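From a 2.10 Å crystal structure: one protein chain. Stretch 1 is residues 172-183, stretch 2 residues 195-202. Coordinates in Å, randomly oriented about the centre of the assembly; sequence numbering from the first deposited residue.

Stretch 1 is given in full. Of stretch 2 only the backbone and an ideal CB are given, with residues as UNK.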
# COMPACT_ATOMS: atom_id res chain seq x y z
N VAL A 172 13.78 17.95 36.31
CA VAL A 172 13.38 17.31 35.07
C VAL A 172 14.37 16.19 34.76
O VAL A 172 13.98 15.10 34.33
CB VAL A 172 13.31 18.32 33.93
CG1 VAL A 172 13.14 17.60 32.61
CG2 VAL A 172 12.14 19.27 34.16
N ALA A 173 15.65 16.45 34.98
CA ALA A 173 16.68 15.46 34.75
C ALA A 173 16.35 14.25 35.63
O ALA A 173 16.48 13.10 35.19
CB ALA A 173 18.05 16.02 35.11
N HIS A 174 15.93 14.55 36.85
CA HIS A 174 15.58 13.53 37.84
C HIS A 174 14.38 12.67 37.41
O HIS A 174 14.37 11.46 37.65
CB HIS A 174 15.32 14.21 39.19
CG HIS A 174 15.07 13.25 40.32
ND1 HIS A 174 13.82 13.06 40.87
CD2 HIS A 174 15.91 12.41 40.97
CE1 HIS A 174 13.90 12.14 41.82
NE2 HIS A 174 15.16 11.73 41.90
N LEU A 175 13.40 13.29 36.75
CA LEU A 175 12.21 12.57 36.26
C LEU A 175 12.66 11.66 35.13
O LEU A 175 12.20 10.54 34.98
CB LEU A 175 11.16 13.54 35.72
CG LEU A 175 10.54 14.63 36.60
CD1 LEU A 175 9.76 15.62 35.70
CD2 LEU A 175 9.62 14.01 37.65
N ILE A 176 13.56 12.17 34.30
CA ILE A 176 14.05 11.36 33.20
C ILE A 176 14.83 10.17 33.76
O ILE A 176 14.67 9.04 33.29
CB ILE A 176 14.91 12.20 32.26
CG1 ILE A 176 14.04 13.30 31.64
CG2 ILE A 176 15.55 11.31 31.21
CD1 ILE A 176 14.75 14.16 30.65
N LYS A 177 15.64 10.41 34.80
CA LYS A 177 16.42 9.32 35.38
C LYS A 177 15.52 8.29 36.07
O LYS A 177 15.82 7.10 36.08
CB LYS A 177 17.44 9.87 36.39
CG LYS A 177 18.62 10.60 35.75
CD LYS A 177 19.59 11.12 36.82
CE LYS A 177 20.74 11.89 36.18
NZ LYS A 177 21.89 12.04 37.12
N THR A 178 14.41 8.75 36.65
CA THR A 178 13.49 7.84 37.33
C THR A 178 12.66 6.97 36.35
O THR A 178 12.53 5.76 36.53
CB THR A 178 12.53 8.63 38.24
OG1 THR A 178 13.30 9.45 39.14
CG2 THR A 178 11.66 7.69 39.05
N HIS A 179 12.10 7.60 35.32
CA HIS A 179 11.27 6.89 34.35
C HIS A 179 12.02 6.20 33.22
O HIS A 179 11.46 5.35 32.51
CB HIS A 179 10.24 7.85 33.77
CG HIS A 179 9.03 8.02 34.63
ND1 HIS A 179 7.99 7.11 34.63
CD2 HIS A 179 8.76 8.92 35.61
CE1 HIS A 179 7.13 7.44 35.58
NE2 HIS A 179 7.57 8.53 36.19
N ASN A 180 13.29 6.56 33.04
CA ASN A 180 14.10 5.98 32.00
C ASN A 180 13.42 5.92 30.64
O ASN A 180 13.39 4.86 29.98
CB ASN A 180 14.55 4.59 32.44
CG ASN A 180 15.50 4.66 33.63
OD1 ASN A 180 16.61 5.21 33.52
ND2 ASN A 180 15.06 4.13 34.76
N PRO A 181 12.85 7.05 30.19
CA PRO A 181 12.19 7.03 28.88
C PRO A 181 13.19 6.79 27.79
O PRO A 181 14.38 7.09 27.94
CB PRO A 181 11.57 8.42 28.77
CG PRO A 181 12.51 9.28 29.65
CD PRO A 181 12.73 8.37 30.83
N LEU A 182 12.69 6.25 26.69
CA LEU A 182 13.47 5.98 25.53
C LEU A 182 13.84 7.27 24.80
O LEU A 182 14.97 7.42 24.34
CB LEU A 182 12.68 5.10 24.59
CG LEU A 182 13.38 4.82 23.28
CD1 LEU A 182 14.52 3.86 23.56
CD2 LEU A 182 12.39 4.19 22.28
N LEU A 183 12.87 8.17 24.67
CA LEU A 183 13.08 9.46 24.01
C LEU A 183 12.44 10.55 24.85
O LEU A 183 11.40 10.35 25.47
CB LEU A 183 12.49 9.46 22.59
CG LEU A 183 12.18 10.83 21.96
CD1 LEU A 183 13.49 11.60 21.64
CD2 LEU A 183 11.35 10.64 20.71
N UNK A 195 22.63 11.89 25.22
CA UNK A 195 22.09 10.80 26.02
C UNK A 195 22.16 11.25 27.48
O UNK A 195 23.12 11.93 27.88
CB UNK A 195 22.85 9.49 25.79
N UNK A 196 21.14 10.89 28.25
CA UNK A 196 21.07 11.18 29.67
C UNK A 196 20.76 9.79 30.21
O UNK A 196 19.59 9.36 30.27
CB UNK A 196 20.04 12.25 30.05
N UNK A 197 21.83 9.08 30.58
CA UNK A 197 21.66 7.72 31.06
C UNK A 197 21.26 6.94 29.82
O UNK A 197 21.87 7.10 28.76
CB UNK A 197 20.63 7.61 32.19
N UNK A 198 20.22 6.13 29.93
CA UNK A 198 19.77 5.36 28.78
C UNK A 198 18.73 6.12 27.95
O UNK A 198 18.20 5.58 26.97
CB UNK A 198 19.19 4.02 29.24
N UNK A 199 18.45 7.37 28.33
CA UNK A 199 17.45 8.19 27.62
C UNK A 199 18.03 9.12 26.57
O UNK A 199 19.00 9.82 26.82
CB UNK A 199 16.66 9.03 28.63
N UNK A 200 17.43 9.12 25.38
CA UNK A 200 17.84 9.98 24.28
C UNK A 200 17.07 11.30 24.42
O UNK A 200 15.84 11.33 24.30
CB UNK A 200 17.58 9.32 22.93
N UNK A 201 17.78 12.39 24.71
CA UNK A 201 17.14 13.69 24.86
C UNK A 201 17.40 14.52 23.62
O UNK A 201 18.55 14.78 23.24
CB UNK A 201 17.64 14.41 26.11
N UNK A 202 16.31 14.93 22.99
CA UNK A 202 16.36 15.69 21.75
C UNK A 202 15.73 17.08 21.84
O UNK A 202 14.64 17.26 22.40
CB UNK A 202 15.66 14.89 20.64

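At position 195 the CA-to-CB bond points away from stretch 1, and nothing of that stretch lies within 5.5 Å of the ideal CB, so the helix and loop place little restriction here and many side chains would do. The residue is Met195, present as selenomethionine; its end turns back somewhat but makes no contact.

Position 196 is different. Its CB points toward the helix, 4.7 Å from Ile176 CG2, and the helix offers Ala173, Ile176 and the aliphatic part of Lys177. A branched or extended apolar side chain, such as leucine, isoleucine or methionine, would suit this surface. Leu196, with both chi angles t, reaches it: CD1 lies 4.3 Å from Ala173 CB and 4.3 Å from Ile176 CD1, while CD2 packs 3.6 Å from Lys177 CG.

Position 197 has phi/psi of 71/-132 in a type II' turn running from 196 to 199. Positive phi by itself favours glycine, although asparagine would also be considered. The backbone argument fits the deposited Gly197. Position 198 completes the corner with phi/psi of -90/4; its CB points sideways, 5.1 Å from Asn180 OD1, and many small or polar residues would fit. It is Ala198, whose O accepts a 2.6 Å hydrogen bond from water 2, which also donates to Leu182 O at 2.6 Å and so bridges the two backbones.

At 199 space is tight: the ideal CB is 3.1 Å from Pro181 O and 3.6 Å from Ile176 CG2. A small side chain is indicated, and the nearby carbonyl favours one with a donor; serine, alanine, cysteine or perhaps threonine could be proposed. Ser199 supplies the donor, its OG giving a 2.8 Å hydrogen bond to Pro181 O. The same OG accepts from water 1 at 2.8 Å and lies 3.4 Å from Ile176 CG2.

Position 200 pairs with Leu183 in a parallel bridge, CA to CA 4.8 Å, and its N donates to Leu182 O at 3.2 Å. Both CB atoms lie on the same sheet face, so a large apolar or aromatic residue could cover the Leu183 side chain. Trp200 does so, with CE3 3.8 Å from Leu183 CD1.

At 201 CB points away, with Ile176 CD1 5.4 Å off; a beta-branched apolar residue suits the strand. Val201 CG2 comes within 4.3 Å of Ile176 CD1. At 202 the sideways CB lies 4.1 Å from Leu183 CD1, again inviting valine or isoleucine, and Val202 CG2 packs 3.7 Å from Leu183 CD1.

Stretch 2, residues 195-202: MLGASWVV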
# COMPACT_ATOMS: atom_id res chain seq x y z
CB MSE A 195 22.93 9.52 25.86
CG MSE A 195 22.99 8.97 24.46
SE MSE A 195 21.25 8.35 23.81
CE MSE A 195 20.70 7.27 25.30
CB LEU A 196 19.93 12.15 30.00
CG LEU A 196 19.99 12.79 31.40
CD1 LEU A 196 19.00 13.95 31.48
CD2 LEU A 196 19.71 11.73 32.49
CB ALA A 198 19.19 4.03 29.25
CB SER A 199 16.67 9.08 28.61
OG SER A 199 16.16 8.36 29.72
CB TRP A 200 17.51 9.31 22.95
CG TRP A 200 17.96 10.06 21.70
CD1 TRP A 200 19.10 10.80 21.56
CD2 TRP A 200 17.33 10.05 20.41
NE1 TRP A 200 19.22 11.24 20.26
CE2 TRP A 200 18.15 10.79 19.54
CE3 TRP A 200 16.15 9.47 19.91
CZ2 TRP A 200 17.84 10.97 18.19
CZ3 TRP A 200 15.84 9.65 18.55
CH2 TRP A 200 16.68 10.39 17.71
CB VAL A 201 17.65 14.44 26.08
CG1 VAL A 201 16.94 15.79 26.20
CG2 VAL A 201 17.43 13.61 27.31
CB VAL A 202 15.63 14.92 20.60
CG1 VAL A 202 15.60 15.78 19.33
CG2 VAL A 202 16.32 13.55 20.35
O HOH W 1 17.66 7.97 32.06
O HOH W 2 16.95 5.78 24.72
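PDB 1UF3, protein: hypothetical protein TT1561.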